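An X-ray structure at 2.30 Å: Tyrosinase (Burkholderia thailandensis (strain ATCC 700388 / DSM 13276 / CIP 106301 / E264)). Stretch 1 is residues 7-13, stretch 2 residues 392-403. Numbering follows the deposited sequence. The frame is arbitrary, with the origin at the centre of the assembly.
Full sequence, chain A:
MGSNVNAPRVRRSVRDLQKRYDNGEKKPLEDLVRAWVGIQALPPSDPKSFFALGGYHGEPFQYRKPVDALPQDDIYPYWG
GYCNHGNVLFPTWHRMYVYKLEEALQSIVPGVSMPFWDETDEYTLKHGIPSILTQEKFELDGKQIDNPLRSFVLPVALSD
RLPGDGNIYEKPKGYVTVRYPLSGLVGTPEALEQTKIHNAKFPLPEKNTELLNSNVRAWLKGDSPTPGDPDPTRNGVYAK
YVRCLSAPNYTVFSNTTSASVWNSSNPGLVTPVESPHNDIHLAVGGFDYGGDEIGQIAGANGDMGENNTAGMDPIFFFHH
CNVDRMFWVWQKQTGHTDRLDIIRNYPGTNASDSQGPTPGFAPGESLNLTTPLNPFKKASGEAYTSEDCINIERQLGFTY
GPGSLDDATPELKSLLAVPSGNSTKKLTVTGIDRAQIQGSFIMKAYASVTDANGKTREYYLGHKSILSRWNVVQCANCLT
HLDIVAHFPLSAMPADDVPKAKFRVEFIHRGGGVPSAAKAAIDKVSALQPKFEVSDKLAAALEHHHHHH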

# COMPACT_ATOMS: atom_id res chain seq x y z
N ALA A 7 -53.78 11.02 6.93
CA ALA A 7 -53.83 10.23 8.15
C ALA A 7 -52.76 9.12 8.10
O ALA A 7 -52.68 8.36 7.13
CB ALA A 7 -55.20 9.64 8.34
N PRO A 8 -51.94 9.02 9.16
CA PRO A 8 -50.83 8.03 9.14
C PRO A 8 -51.32 6.58 9.04
O PRO A 8 -52.28 6.22 9.72
CB PRO A 8 -50.08 8.23 10.47
CG PRO A 8 -50.74 9.42 11.13
CD PRO A 8 -52.13 9.51 10.54
N ARG A 9 -50.67 5.75 8.22
CA ARG A 9 -50.73 4.27 8.44
C ARG A 9 -50.27 3.91 9.85
O ARG A 9 -49.37 4.56 10.41
CB ARG A 9 -49.76 3.52 7.53
CG ARG A 9 -50.07 3.59 6.04
CD ARG A 9 -49.22 2.56 5.33
NE ARG A 9 -47.88 3.09 5.16
CZ ARG A 9 -46.83 2.78 5.92
NH1 ARG A 9 -46.92 1.85 6.87
NH2 ARG A 9 -45.70 3.42 5.70
N VAL A 10 -50.84 2.86 10.40
CA VAL A 10 -50.59 2.47 11.76
C VAL A 10 -49.79 1.15 11.78
O VAL A 10 -50.36 0.11 11.54
CB VAL A 10 -51.90 2.31 12.55
CG1 VAL A 10 -51.63 2.04 14.02
CG2 VAL A 10 -52.78 3.55 12.39
N ARG A 11 -48.50 1.25 12.11
CA ARG A 11 -47.65 0.10 12.47
C ARG A 11 -48.17 -0.48 13.77
O ARG A 11 -48.25 0.25 14.74
CB ARG A 11 -46.18 0.50 12.62
CG ARG A 11 -45.47 0.66 11.28
CD ARG A 11 -43.99 0.89 11.37
NE ARG A 11 -43.43 1.21 10.06
CZ ARG A 11 -42.16 1.56 9.87
NH1 ARG A 11 -41.34 1.65 10.91
NH2 ARG A 11 -41.71 1.83 8.66
N ARG A 12 -48.51 -1.78 13.78
CA ARG A 12 -49.13 -2.41 14.93
C ARG A 12 -48.25 -3.54 15.51
O ARG A 12 -47.29 -4.05 14.88
CB ARG A 12 -50.52 -2.95 14.56
CG ARG A 12 -51.55 -1.88 14.25
CD ARG A 12 -52.97 -2.42 14.24
NE ARG A 12 -53.95 -1.38 13.95
CZ ARG A 12 -54.24 -0.34 14.75
NH1 ARG A 12 -53.83 -0.31 16.01
NH2 ARG A 12 -54.93 0.69 14.26
N SER A 13 -48.57 -3.89 16.74
CA SER A 13 -47.87 -4.97 17.43
C SER A 13 -48.14 -6.31 16.73
O SER A 13 -49.30 -6.66 16.51
CB SER A 13 -48.29 -5.03 18.87
OG SER A 13 -47.93 -6.28 19.44
N ILE A 392 -42.17 10.84 12.00
CA ILE A 392 -42.63 9.74 11.16
C ILE A 392 -44.02 10.04 10.57
O ILE A 392 -44.31 9.53 9.50
CB ILE A 392 -42.61 8.38 11.91
CG1 ILE A 392 -43.52 8.40 13.13
CG2 ILE A 392 -41.20 7.95 12.25
CD1 ILE A 392 -43.69 7.04 13.78
N GLU A 393 -44.90 10.78 11.25
CA GLU A 393 -46.29 11.03 10.78
C GLU A 393 -46.25 12.07 9.63
O GLU A 393 -46.68 11.78 8.52
CB GLU A 393 -47.18 11.48 11.93
CG GLU A 393 -47.33 10.43 13.03
CD GLU A 393 -48.03 10.87 14.32
OE1 GLU A 393 -48.08 12.10 14.59
OE2 GLU A 393 -48.52 9.98 15.08
N ARG A 394 -45.59 13.20 9.85
CA ARG A 394 -45.57 14.31 8.86
C ARG A 394 -44.63 14.01 7.70
O ARG A 394 -44.90 14.48 6.61
CB ARG A 394 -45.16 15.65 9.47
CG ARG A 394 -46.00 16.05 10.68
CD ARG A 394 -45.61 17.39 11.29
NE ARG A 394 -46.50 17.68 12.42
CZ ARG A 394 -47.78 18.08 12.33
NH1 ARG A 394 -48.24 18.64 11.22
NH2 ARG A 394 -48.59 17.91 13.38
N GLN A 395 -43.51 13.31 7.89
CA GLN A 395 -42.58 13.16 6.76
C GLN A 395 -42.67 11.76 6.11
O GLN A 395 -42.32 11.62 4.94
CB GLN A 395 -41.15 13.48 7.21
CG GLN A 395 -40.93 14.92 7.65
CD GLN A 395 -39.58 15.08 8.32
OE1 GLN A 395 -39.37 14.67 9.47
NE2 GLN A 395 -38.62 15.66 7.62
N LEU A 396 -43.09 10.72 6.83
CA LEU A 396 -43.01 9.33 6.28
C LEU A 396 -44.40 8.67 6.20
O LEU A 396 -44.55 7.59 5.65
CB LEU A 396 -42.06 8.48 7.14
CG LEU A 396 -40.59 8.91 7.19
CD1 LEU A 396 -39.79 7.93 8.02
CD2 LEU A 396 -39.96 9.03 5.81
N GLY A 397 -45.43 9.30 6.76
CA GLY A 397 -46.80 8.86 6.52
C GLY A 397 -47.22 7.70 7.42
O GLY A 397 -48.15 6.98 7.06
N PHE A 398 -46.57 7.49 8.58
CA PHE A 398 -46.99 6.38 9.48
C PHE A 398 -46.78 6.76 10.96
O PHE A 398 -46.10 7.71 11.30
CB PHE A 398 -46.25 5.10 9.10
CG PHE A 398 -44.83 5.01 9.60
CD1 PHE A 398 -44.56 4.53 10.89
CD2 PHE A 398 -43.77 5.40 8.81
CE1 PHE A 398 -43.25 4.46 11.36
CE2 PHE A 398 -42.46 5.28 9.28
CZ PHE A 398 -42.21 4.86 10.56
N THR A 399 -47.40 5.97 11.80
CA THR A 399 -47.34 6.13 13.22
C THR A 399 -47.31 4.74 13.86
O THR A 399 -47.46 3.71 13.18
CB THR A 399 -48.55 6.90 13.72
OG1 THR A 399 -48.26 7.41 15.03
CG2 THR A 399 -49.81 6.05 13.74
N TYR A 400 -47.12 4.72 15.17
CA TYR A 400 -47.04 3.49 15.94
C TYR A 400 -48.36 3.38 16.67
O TYR A 400 -48.81 4.32 17.27
CB TYR A 400 -45.80 3.43 16.86
CG TYR A 400 -44.55 3.09 16.09
CD1 TYR A 400 -44.32 1.80 15.65
CD2 TYR A 400 -43.66 4.07 15.67
CE1 TYR A 400 -43.22 1.47 14.88
CE2 TYR A 400 -42.57 3.77 14.88
CZ TYR A 400 -42.33 2.45 14.49
OH TYR A 400 -41.29 2.12 13.69
N GLY A 401 -48.98 2.23 16.55
CA GLY A 401 -50.11 1.94 17.37
C GLY A 401 -49.68 1.89 18.82
O GLY A 401 -48.55 2.16 19.13
N PRO A 402 -50.60 1.53 19.69
CA PRO A 402 -50.32 1.42 21.10
C PRO A 402 -49.46 0.20 21.43
O PRO A 402 -49.65 -0.88 20.85
CB PRO A 402 -51.72 1.27 21.74
CG PRO A 402 -52.55 0.64 20.63
CD PRO A 402 -52.01 1.28 19.37
N GLY A 403 -48.55 0.36 22.38
CA GLY A 403 -47.81 -0.76 22.94
C GLY A 403 -47.12 -0.40 24.24
O GLY A 403 -47.24 0.72 24.73
O HOH W 1 -45.40 5.65 3.91

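Two strands nearly 390 residues apart in sequence, 9-11 and 398-400, run side by side in parallel, their axes 4.6 Å apart at closest approach and crossing at -35°. The register pairs R9 with F398, V10 with T399 and R11 with Y400. In the usual parallel fashion, the odd-numbered residues of the first strand reach both ways across the gap: R9 N donates to G397 O (3.0 Å) and R9 O accepts from T399 N (2.8 Å); R11 N donates to T399 O (2.9 Å) and R11 O accepts from G401 N (2.8 Å). The last of these is the straightest, at 174°. Between them, F398 CA lies 3.1 Å from R9 O in a CA-H...O contact, so that carbonyl serves two neighbouring groups.

Glycines flank the second strand. G397 leaves the preceding weakly bonded helix with a positive phi of 83°, a conformation that by itself favours glycine, and its carbonyl opens the ladder. G401 closes it; a CB there would point toward the first stretch, 3.4 Å from V10 CG1, and would clash with P402 CD at 2.8 Å. V10 CG1 lies 3.7 Å from G401 N, where a CB would be tight.

The side chains sort by alternation. On the face shared by R9, R11, F398 and Y400, R11, extended beyond chi1, has the most surface covered by the other stretch. Its guanidinium lies flat on the F398 ring, centres 3.6 Å apart and planes at 17°, with R11 CZ over the ring face in a cation-pi contact. Stacking uses the flat surface of the group and leaves its edge free for hydrogen bonding: R11 NH1 donates to Y400 OH at 2.8 Å, near the guanidinium plane. One buried arginine therefore engages two aromatic residues of the facing strand in two different ways. R9 behaves differently. Its guanidinium has F398 CB and G397 O over one face, while R9 NH2 donates to a water at 2.9 Å, which in turn donates to L396 O at 2.7 Å. The water links the arginine to the last turn before the strand, where R9 NH2 and L396 O are 4.3 Å apart.

The face carrying V10 and T399 is lighter, with V10 CG2 and T399 CG2 4.1 Å apart. T399 OG1 donates to E393 OE2 at 2.6 Å, tying strand to helix within the second stretch. Just ahead of the first strand, P8 packs against both elements: P8 CB is 3.8 Å from T399 CB, and P8 CG is 4.0 Å from E393 CG.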